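PDB 6NKI: NRPS from Penicillium fellutanum, which binds NADPH in a Rossmann-type domain of the male sterility protein family, as part of a nonribosomal peptide synthetase. Local coordinates for residues 21-27 against 47-53; 91-96 against 145-150; 210-214 against 226-230. All blocks are in the same frame, centred on the assembly; numbering follows the deposited sequence.

Contact 1. Residues 21-27 against 47-53; sequences GKRLFLT and VSIVYVL
Build two neighbouring parallel strands, 22-27 and 47-53, with axes 4.2 Å apart at closest approach and crossing at -25°. Lys22 pairs with Val47, but Arg23 pairs with Ile49, so Ser48 (psi -21°) is the extra residue of a beta bulge. Lys22 O accepts a very short hydrogen bond from Ser48 N (2.2 Å) and a weak one from Ile49 N (3.3 Å). Past a weak Leu24 N to Ile49 O hydrogen bond (3.4 Å) the ladder tightens: Tyr51 N to Leu24 O 3.0 Å, Leu26 N to Tyr51 O 2.6 Å, Leu53 N to Leu26 O 2.8 Å. On one face, Leu24 (chi1 p, chi2 p) swings CD1 to 4.1 Å from Val50 CG1, while Leu26 (t, p) sets CD2 4.0 Å from Val52 CG1; helix 32-43 covers this layer through Leu38 and Leu41. The other face carries Arg23, whose CG meets Ile49 CG2 at 3.5 Å, and two aromatics: Phe25 (chi1 t) lays CD1 3.7 Å from Tyr51 CB, and Tyr51 (chi1 m) stacks on Trp87. Thr27 OG1 closes the far end, 3.3 Å from Leu53 CD2. With helix 32-43 as the connection, this is the first beta-alpha-beta unit of a Rossmann fold.

Contact 2. Residues 91-96 against 145-150; sequences LSQPHL and RSTFDI. With NDP (NADPH dihydro-nicotinamide-adenine-dinucleotide phosphate), chain B.
Leu91 lies in the loop that follows strand 84-88, its backbone near helical values (phi/psi -54/-33°); its N lies 3.2 Å from N1A of NADPH, and its side chain (m, t) brings CD2 to 4.1 Å from Ser146 CB on helix 136-156. Ser92 turns its CB away from the helix and sets OG 3.7 Å from NADPH N6A. In the loop after the third strand of the Rossmann-type sheet, Leu91 and Ser92 thus line the adenine end of the pocket; Asp90, just before them, is also hydrogen-bonded to NADPH. Gln93 O receives a weak hydrogen bond from Leu96 N (3.2 Å), closing a type II turn over Pro94 and His95. Pro94 CB approaches Arg145 NH2 at 4.5 Å, near the guanidinium plane. His95 takes a left-handed backbone (72/17°), and its N gives a weak hydrogen bond to Asp149 OD2 (3.2 Å), Asp149 holding chi1 m. Leu96, also left-handed (71/16°), uses an m, t rotamer to point CD1 at Ile150 CG1, 4.5 Å away, beside Ser146, whose OG bonds Ala142 O one turn earlier.

Contact 3. Residues 210-214 against 226-230; sequences SEQLI and LTIVR
Ile228 (m, t) pushes its CD1 between two residues of the helix above the sheet, reaching Glu211 CG at 3.6 Å and Ile214 CG1 at 3.7 Å. The helix segment 210-214 runs at 152° to strand 226-230, nearly antiparallel, with the axes 9.9 Å apart at closest, a spacing left entirely to side chains: no hydrogen bond crosses it. Nearest CA pairs are Glu211 with Ile228 (7.5 Å) and Ile214 with Leu226 (8.2 Å). Every second strand residue, Leu226, Ile228 and Arg230, aims its CB at the helix. Leu226 (p, p) meets Ile214 (m, m) through CD1 and CG2 at 3.6 Å, and Ile214 also rests on Leu163 of the adjacent strand. Glu211, extended with chi1 and chi2 both t, runs its methylene carbons over Ile228 and carries OE2 to Arg230, 3.2 Å from CD and 3.3 Å from NH2, while OE1 bonds Ser167 OG. Strand 162-166, helix 202-220 and strand 226-230 make up a beta-alpha-beta crossover in the parallel sheet, and this contact packs the crossover helix on its second strand. OE2 sits over one face of the Arg230 guanidinium, well out of its plane, so the salt bridge is one of charge without a directed N-H, and the contact grades from apolar packing at Leu226 to an ion pair at Arg230.

Overall arrangement
Contact 2 bridges the other two. Its Leu91 CD2 packs 3.5 Å from Leu53 CD2 and 3.6 Å from Thr27 OG1, at the C-terminal ends of the strands in contact 1, and its Leu96 CD1 lies 4.3 Å from Phe25 CE2. On the far side, Thr147 OG1 is 3.0 Å from Ser210 OG, probably a hydrogen bond, tying helix 136-156 to the helix of contact 3. Contacts 1 and 3 reach the same seven-stranded parallel sheet but never meet, their nearest atoms being about 10 Å apart. NADPH is met by contact 2 and, at about 4 Å, by the side chain of Leu53 in contact 1. The side chain of Arg230 in contact 3 stays about 9 Å from NADPH.

Contact 1. Residues 21-27 against 47-53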
# COMPACT_ATOMS: atom_id res chain seq x y z
N GLY A 21 -13.06 -26.36 -5.50
CA GLY A 21 -12.33 -25.24 -6.05
C GLY A 21 -13.24 -24.15 -6.58
O GLY A 21 -14.46 -24.27 -6.53
N LYS A 22 -12.64 -23.08 -7.11
CA LYS A 22 -13.36 -21.90 -7.57
C LYS A 22 -13.16 -21.69 -9.07
O LYS A 22 -12.03 -21.70 -9.56
CB LYS A 22 -12.90 -20.65 -6.83
CG LYS A 22 -13.28 -20.58 -5.37
CD LYS A 22 -14.74 -20.21 -5.20
CE LYS A 22 -15.06 -19.86 -3.75
NZ LYS A 22 -16.46 -19.41 -3.61
N ARG A 23 -14.27 -21.49 -9.77
CA ARG A 23 -14.24 -21.20 -11.22
C ARG A 23 -14.92 -19.85 -11.41
O ARG A 23 -16.06 -19.70 -10.93
CB ARG A 23 -14.96 -22.30 -11.99
CG ARG A 23 -14.20 -23.62 -12.07
CD ARG A 23 -15.08 -24.79 -12.46
NE ARG A 23 -14.28 -25.80 -13.14
CZ ARG A 23 -13.81 -26.91 -12.57
NH1 ARG A 23 -14.07 -27.16 -11.30
NH2 ARG A 23 -13.09 -27.76 -13.28
N LEU A 24 -14.24 -18.90 -12.06
CA LEU A 24 -14.85 -17.57 -12.29
C LEU A 24 -14.54 -17.08 -13.70
O LEU A 24 -13.61 -17.59 -14.34
CB LEU A 24 -14.52 -16.56 -11.19
CG LEU A 24 -13.05 -16.21 -11.01
CD1 LEU A 24 -12.62 -15.19 -12.05
CD2 LEU A 24 -12.82 -15.66 -9.61
N PHE A 25 -15.33 -16.11 -14.14
CA PHE A 25 -15.34 -15.58 -15.49
C PHE A 25 -14.96 -14.11 -15.48
O PHE A 25 -15.45 -13.32 -14.66
CB PHE A 25 -16.73 -15.78 -16.19
CG PHE A 25 -16.90 -14.97 -17.46
CD1 PHE A 25 -16.22 -15.31 -18.63
CD2 PHE A 25 -17.75 -13.87 -17.48
CE1 PHE A 25 -16.36 -14.56 -19.79
CE2 PHE A 25 -17.92 -13.12 -18.63
CZ PHE A 25 -17.23 -13.46 -19.79
N LEU A 26 -14.11 -13.74 -16.42
CA LEU A 26 -13.47 -12.43 -16.42
C LEU A 26 -13.50 -11.84 -17.82
O LEU A 26 -13.09 -12.50 -18.78
CB LEU A 26 -12.01 -12.55 -15.95
CG LEU A 26 -11.14 -11.29 -15.88
CD1 LEU A 26 -11.68 -10.38 -14.79
CD2 LEU A 26 -9.67 -11.68 -15.63
N THR A 27 -13.92 -10.59 -17.91
CA THR A 27 -13.70 -9.78 -19.11
C THR A 27 -12.67 -8.69 -18.82
O THR A 27 -12.48 -8.29 -17.66
CB THR A 27 -15.02 -9.17 -19.60
OG1 THR A 27 -14.76 -8.35 -20.75
CG2 THR A 27 -15.69 -8.36 -18.50
N VAL A 47 -9.17 -20.60 -6.55
CA VAL A 47 -9.64 -20.52 -7.92
C VAL A 47 -9.09 -21.70 -8.72
O VAL A 47 -7.89 -21.98 -8.72
CB VAL A 47 -9.27 -19.16 -8.54
CG1 VAL A 47 -7.81 -18.97 -8.50
CG2 VAL A 47 -9.76 -19.08 -9.97
N SER A 48 -10.00 -22.41 -9.40
CA SER A 48 -9.68 -23.65 -10.09
C SER A 48 -9.54 -23.49 -11.60
O SER A 48 -8.89 -24.33 -12.23
CB SER A 48 -10.76 -24.70 -9.80
OG SER A 48 -10.55 -25.90 -10.52
N ILE A 49 -10.11 -22.43 -12.18
CA ILE A 49 -10.00 -22.16 -13.61
C ILE A 49 -10.44 -20.71 -13.77
O ILE A 49 -11.23 -20.21 -12.96
CB ILE A 49 -10.87 -23.14 -14.45
CG1 ILE A 49 -10.26 -23.43 -15.83
CG2 ILE A 49 -12.24 -22.56 -14.72
CD1 ILE A 49 -9.10 -24.42 -15.84
N VAL A 50 -9.95 -20.00 -14.78
CA VAL A 50 -10.50 -18.69 -15.09
C VAL A 50 -10.89 -18.65 -16.56
O VAL A 50 -10.12 -19.08 -17.43
CB VAL A 50 -9.52 -17.53 -14.76
CG1 VAL A 50 -10.14 -16.17 -15.12
CG2 VAL A 50 -9.12 -17.57 -13.30
N TYR A 51 -12.10 -18.16 -16.84
CA TYR A 51 -12.56 -17.94 -18.20
C TYR A 51 -12.41 -16.46 -18.51
O TYR A 51 -12.90 -15.62 -17.75
CB TYR A 51 -14.03 -18.34 -18.40
CG TYR A 51 -14.44 -19.71 -17.93
CD1 TYR A 51 -13.93 -20.85 -18.54
CD2 TYR A 51 -15.41 -19.86 -16.94
CE1 TYR A 51 -14.34 -22.13 -18.12
CE2 TYR A 51 -15.81 -21.14 -16.51
CZ TYR A 51 -15.28 -22.26 -17.12
OH TYR A 51 -15.66 -23.52 -16.71
N VAL A 52 -11.76 -16.13 -19.62
CA VAL A 52 -11.52 -14.74 -19.99
C VAL A 52 -12.12 -14.43 -21.37
O VAL A 52 -11.82 -15.11 -22.36
CB VAL A 52 -10.03 -14.38 -19.91
CG1 VAL A 52 -9.56 -14.52 -18.49
CG2 VAL A 52 -9.20 -15.28 -20.79
N LEU A 53 -12.98 -13.41 -21.40
CA LEU A 53 -13.44 -12.82 -22.63
C LEU A 53 -12.25 -12.35 -23.45
O LEU A 53 -11.35 -11.68 -22.93
CB LEU A 53 -14.37 -11.64 -22.33
CG LEU A 53 -15.25 -11.21 -23.52
CD1 LEU A 53 -16.16 -12.37 -23.97
CD2 LEU A 53 -16.10 -9.96 -23.28

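Contact 2. Residues 91-96 against 145-150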
# COMPACT_ATOMS: atom_id res chain seq x y z
N LEU A 91 -18.34 -7.56 -26.12
CA LEU A 91 -19.31 -6.92 -25.25
C LEU A 91 -20.48 -6.36 -26.05
O LEU A 91 -21.63 -6.36 -25.58
CB LEU A 91 -18.59 -5.81 -24.47
CG LEU A 91 -17.37 -6.13 -23.58
CD1 LEU A 91 -16.67 -4.86 -23.11
CD2 LEU A 91 -17.71 -6.97 -22.38
N SER A 92 -20.22 -5.90 -27.28
CA SER A 92 -21.26 -5.26 -28.08
C SER A 92 -22.37 -6.24 -28.44
O SER A 92 -23.55 -5.92 -28.31
CB SER A 92 -20.65 -4.65 -29.35
OG SER A 92 -19.72 -3.63 -29.02
N GLN A 93 -22.00 -7.44 -28.87
CA GLN A 93 -22.98 -8.39 -29.36
C GLN A 93 -23.87 -8.91 -28.23
O GLN A 93 -23.51 -8.82 -27.05
CB GLN A 93 -22.30 -9.57 -30.05
CG GLN A 93 -21.56 -9.21 -31.34
CD GLN A 93 -20.96 -10.43 -32.03
OE1 GLN A 93 -21.12 -11.56 -31.58
NE2 GLN A 93 -20.25 -10.19 -33.13
N PRO A 94 -25.04 -9.43 -28.56
CA PRO A 94 -25.86 -10.08 -27.54
C PRO A 94 -25.14 -11.28 -26.96
O PRO A 94 -24.42 -11.99 -27.66
CB PRO A 94 -27.12 -10.51 -28.31
CG PRO A 94 -27.16 -9.62 -29.50
CD PRO A 94 -25.72 -9.41 -29.87
N HIS A 95 -25.32 -11.46 -25.65
CA HIS A 95 -24.73 -12.62 -24.96
C HIS A 95 -23.22 -12.44 -24.86
O HIS A 95 -22.53 -13.47 -24.75
CB HIS A 95 -25.12 -13.88 -25.74
CG HIS A 95 -26.44 -14.44 -25.32
ND1 HIS A 95 -26.73 -15.78 -25.42
CD2 HIS A 95 -27.50 -13.86 -24.73
CE1 HIS A 95 -27.94 -15.99 -24.94
NE2 HIS A 95 -28.43 -14.83 -24.51
N LEU A 96 -22.75 -11.20 -25.05
CA LEU A 96 -21.33 -10.73 -25.01
C LEU A 96 -20.53 -11.24 -26.22
O LEU A 96 -19.30 -11.10 -26.20
CB LEU A 96 -20.65 -11.11 -23.69
CG LEU A 96 -21.42 -10.77 -22.42
CD1 LEU A 96 -20.92 -11.60 -21.25
CD2 LEU A 96 -21.33 -9.30 -22.10
N ARG A 145 -25.35 -3.41 -22.05
CA ARG A 145 -26.05 -4.63 -22.43
C ARG A 145 -25.36 -5.85 -21.86
O ARG A 145 -26.01 -6.77 -21.34
CB ARG A 145 -26.12 -4.72 -23.96
CG ARG A 145 -26.78 -5.96 -24.57
CD ARG A 145 -28.29 -5.86 -24.63
NE ARG A 145 -28.82 -6.98 -25.41
CZ ARG A 145 -30.11 -7.21 -25.65
NH1 ARG A 145 -31.04 -6.37 -25.19
NH2 ARG A 145 -30.47 -8.26 -26.37
N SER A 146 -24.03 -5.88 -21.98
CA SER A 146 -23.17 -6.84 -21.32
C SER A 146 -23.56 -6.98 -19.85
O SER A 146 -23.69 -8.10 -19.34
CB SER A 146 -21.71 -6.40 -21.50
OG SER A 146 -21.47 -5.10 -20.99
N THR A 147 -23.80 -5.85 -19.17
CA THR A 147 -24.21 -5.91 -17.77
C THR A 147 -25.59 -6.52 -17.64
O THR A 147 -25.83 -7.37 -16.76
CB THR A 147 -24.16 -4.50 -17.14
OG1 THR A 147 -22.85 -3.91 -17.30
CG2 THR A 147 -24.50 -4.54 -15.65
N PHE A 148 -26.51 -6.13 -18.52
CA PHE A 148 -27.85 -6.70 -18.55
C PHE A 148 -27.79 -8.20 -18.82
O PHE A 148 -28.45 -9.00 -18.13
CB PHE A 148 -28.68 -5.99 -19.62
CG PHE A 148 -30.11 -6.47 -19.72
CD1 PHE A 148 -31.07 -6.05 -18.80
CD2 PHE A 148 -30.50 -7.35 -20.73
CE1 PHE A 148 -32.37 -6.48 -18.89
CE2 PHE A 148 -31.80 -7.79 -20.82
CZ PHE A 148 -32.74 -7.36 -19.90
N ASP A 149 -27.01 -8.60 -19.82
CA ASP A 149 -26.83 -10.02 -20.09
C ASP A 149 -26.34 -10.76 -18.85
O ASP A 149 -26.76 -11.90 -18.59
CB ASP A 149 -25.85 -10.21 -21.26
CG ASP A 149 -26.40 -9.71 -22.59
OD1 ASP A 149 -27.63 -9.80 -22.81
OD2 ASP A 149 -25.60 -9.21 -23.42
N ILE A 150 -25.48 -10.09 -18.05
CA ILE A 150 -24.80 -10.72 -16.90
C ILE A 150 -25.77 -11.01 -15.76
O ILE A 150 -25.69 -12.08 -15.13
CB ILE A 150 -23.60 -9.84 -16.45
CG1 ILE A 150 -22.33 -10.17 -17.24
CG2 ILE A 150 -23.31 -9.95 -14.95
CD1 ILE A 150 -21.29 -9.16 -17.05
PA NDP B . -8.24 -0.54 -22.94
O1A NDP B . -9.10 0.67 -23.19
O2A NDP B . -7.70 -1.31 -24.12
O5B NDP B . -8.91 -1.61 -21.83
C5B NDP B . -10.25 -1.78 -22.14
C4B NDP B . -10.59 -3.27 -22.13
O4B NDP B . -11.90 -3.44 -22.73
C3B NDP B . -9.55 -4.06 -22.92
O3B NDP B . -9.37 -5.29 -22.31
C2B NDP B . -10.23 -4.32 -24.31
O2B NDP B . -9.88 -5.49 -24.91
C1B NDP B . -11.77 -4.35 -23.83
N9A NDP B . -12.72 -3.96 -24.93
C8A NDP B . -12.86 -2.71 -25.58
N7A NDP B . -13.83 -2.71 -26.53
C5A NDP B . -14.35 -4.02 -26.48
C6A NDP B . -15.38 -4.66 -27.21
N6A NDP B . -16.09 -3.99 -28.18
N1A NDP B . -15.70 -5.97 -26.97
C2A NDP B . -14.96 -6.59 -26.00
N3A NDP B . -13.98 -6.12 -25.23
C4A NDP B . -13.68 -4.80 -25.49
O3 NDP B . -6.89 0.04 -22.13
PN NDP B . -7.29 1.19 -21.06
O1N NDP B . -6.13 1.49 -20.20
O2N NDP B . -8.08 2.30 -21.72
O5D NDP B . -8.52 0.58 -19.82
C5D NDP B . -8.09 -0.57 -19.08
C4D NDP B . -8.53 -0.51 -17.54
O4D NDP B . -7.88 0.58 -16.86
C3D NDP B . -10.06 -0.28 -17.37
O3D NDP B . -10.61 -1.37 -16.65
C2D NDP B . -10.24 1.04 -16.56
O2D NDP B . -11.07 0.89 -15.43
C1D NDP B . -8.85 1.31 -16.05
N1N NDP B . -8.39 2.78 -16.17
C2N NDP B . -7.04 2.93 -16.29
C3N NDP B . -6.45 4.12 -16.44
C7N NDP B . -5.01 3.99 -16.45
O7N NDP B . -4.37 3.12 -17.02
N7N NDP B . -4.37 4.87 -15.64
C4N NDP B . -7.24 5.44 -16.54
C5N NDP B . -8.69 5.22 -16.25
C6N NDP B . -9.22 3.97 -16.08
P2B NDP B . -8.65 -5.29 -26.31
O1X NDP B . -8.38 -6.73 -26.60
O2X NDP B . -9.43 -4.50 -27.36
O3X NDP B . -7.61 -4.54 -25.54

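Contact 3. Residues 210-214 against 226-230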
# COMPACT_ATOMS: atom_id res chain seq x y z
N SER A 210 -24.76 1.16 -16.04
CA SER A 210 -24.70 -0.22 -15.58
C SER A 210 -24.77 -0.29 -14.05
O SER A 210 -25.21 -1.30 -13.49
CB SER A 210 -23.41 -0.89 -16.08
OG SER A 210 -23.33 -0.91 -17.50
N GLU A 211 -24.35 0.78 -13.38
CA GLU A 211 -24.34 0.79 -11.92
C GLU A 211 -25.75 0.91 -11.36
O GLU A 211 -26.15 0.14 -10.48
CB GLU A 211 -23.42 1.93 -11.45
CG GLU A 211 -23.23 2.11 -9.96
CD GLU A 211 -22.02 2.97 -9.64
OE1 GLU A 211 -21.29 3.37 -10.57
OE2 GLU A 211 -21.80 3.26 -8.44
N GLN A 212 -26.53 1.87 -11.88
CA GLN A 212 -27.91 2.05 -11.41
C GLN A 212 -28.78 0.85 -11.77
O GLN A 212 -29.80 0.60 -11.12
CB GLN A 212 -28.48 3.33 -12.00
CG GLN A 212 -29.87 3.62 -11.51
CD GLN A 212 -29.93 3.72 -10.00
OE1 GLN A 212 -29.04 4.30 -9.37
NE2 GLN A 212 -30.96 3.12 -9.40
N LEU A 213 -28.37 0.09 -12.78
CA LEU A 213 -29.01 -1.18 -13.09
C LEU A 213 -28.78 -2.21 -11.98
O LEU A 213 -29.71 -2.92 -11.59
CB LEU A 213 -28.46 -1.67 -14.43
CG LEU A 213 -28.96 -2.89 -15.18
CD1 LEU A 213 -28.66 -2.65 -16.64
CD2 LEU A 213 -28.23 -4.13 -14.70
N ILE A 214 -27.54 -2.30 -11.47
CA ILE A 214 -27.19 -3.25 -10.41
C ILE A 214 -28.19 -3.17 -9.25
O ILE A 214 -28.62 -4.20 -8.71
CB ILE A 214 -25.75 -2.99 -9.90
CG1 ILE A 214 -24.68 -3.34 -10.94
CG2 ILE A 214 -25.46 -3.81 -8.66
CD1 ILE A 214 -24.39 -4.81 -11.05
N LEU A 226 -23.10 -9.15 -4.52
CA LEU A 226 -22.76 -8.28 -5.63
C LEU A 226 -22.15 -6.98 -5.12
O LEU A 226 -22.63 -6.42 -4.13
CB LEU A 226 -24.01 -8.05 -6.51
CG LEU A 226 -25.31 -7.58 -5.87
CD1 LEU A 226 -25.37 -6.06 -5.80
CD2 LEU A 226 -26.52 -8.15 -6.59
N THR A 227 -21.05 -6.54 -5.75
CA THR A 227 -20.33 -5.34 -5.33
C THR A 227 -19.87 -4.50 -6.53
O THR A 227 -19.59 -5.02 -7.61
CB THR A 227 -19.09 -5.67 -4.46
OG1 THR A 227 -18.20 -6.51 -5.20
CG2 THR A 227 -19.49 -6.35 -3.16
N ILE A 228 -19.78 -3.20 -6.30
CA ILE A 228 -19.28 -2.23 -7.27
C ILE A 228 -18.05 -1.51 -6.72
O ILE A 228 -18.03 -1.08 -5.55
CB ILE A 228 -20.40 -1.25 -7.66
CG1 ILE A 228 -21.49 -2.00 -8.43
CG2 ILE A 228 -19.85 -0.07 -8.44
CD1 ILE A 228 -22.73 -1.21 -8.65
N VAL A 229 -17.02 -1.39 -7.55
CA VAL A 229 -15.75 -0.76 -7.19
C VAL A 229 -15.46 0.36 -8.20
O VAL A 229 -15.31 0.10 -9.40
CB VAL A 229 -14.60 -1.78 -7.14
CG1 VAL A 229 -14.80 -2.75 -6.00
CG2 VAL A 229 -14.53 -2.58 -8.42
N ARG A 230 -15.41 1.60 -7.71
CA ARG A 230 -15.22 2.76 -8.57
C ARG A 230 -13.80 3.32 -8.44
O ARG A 230 -13.47 3.98 -7.43
CB ARG A 230 -16.27 3.83 -8.23
CG ARG A 230 -17.67 3.38 -8.61
CD ARG A 230 -18.79 4.42 -8.48
NE ARG A 230 -19.18 4.73 -7.11
CZ ARG A 230 -20.11 5.63 -6.80
NH1 ARG A 230 -20.42 5.86 -5.53
NH2 ARG A 230 -20.75 6.27 -7.76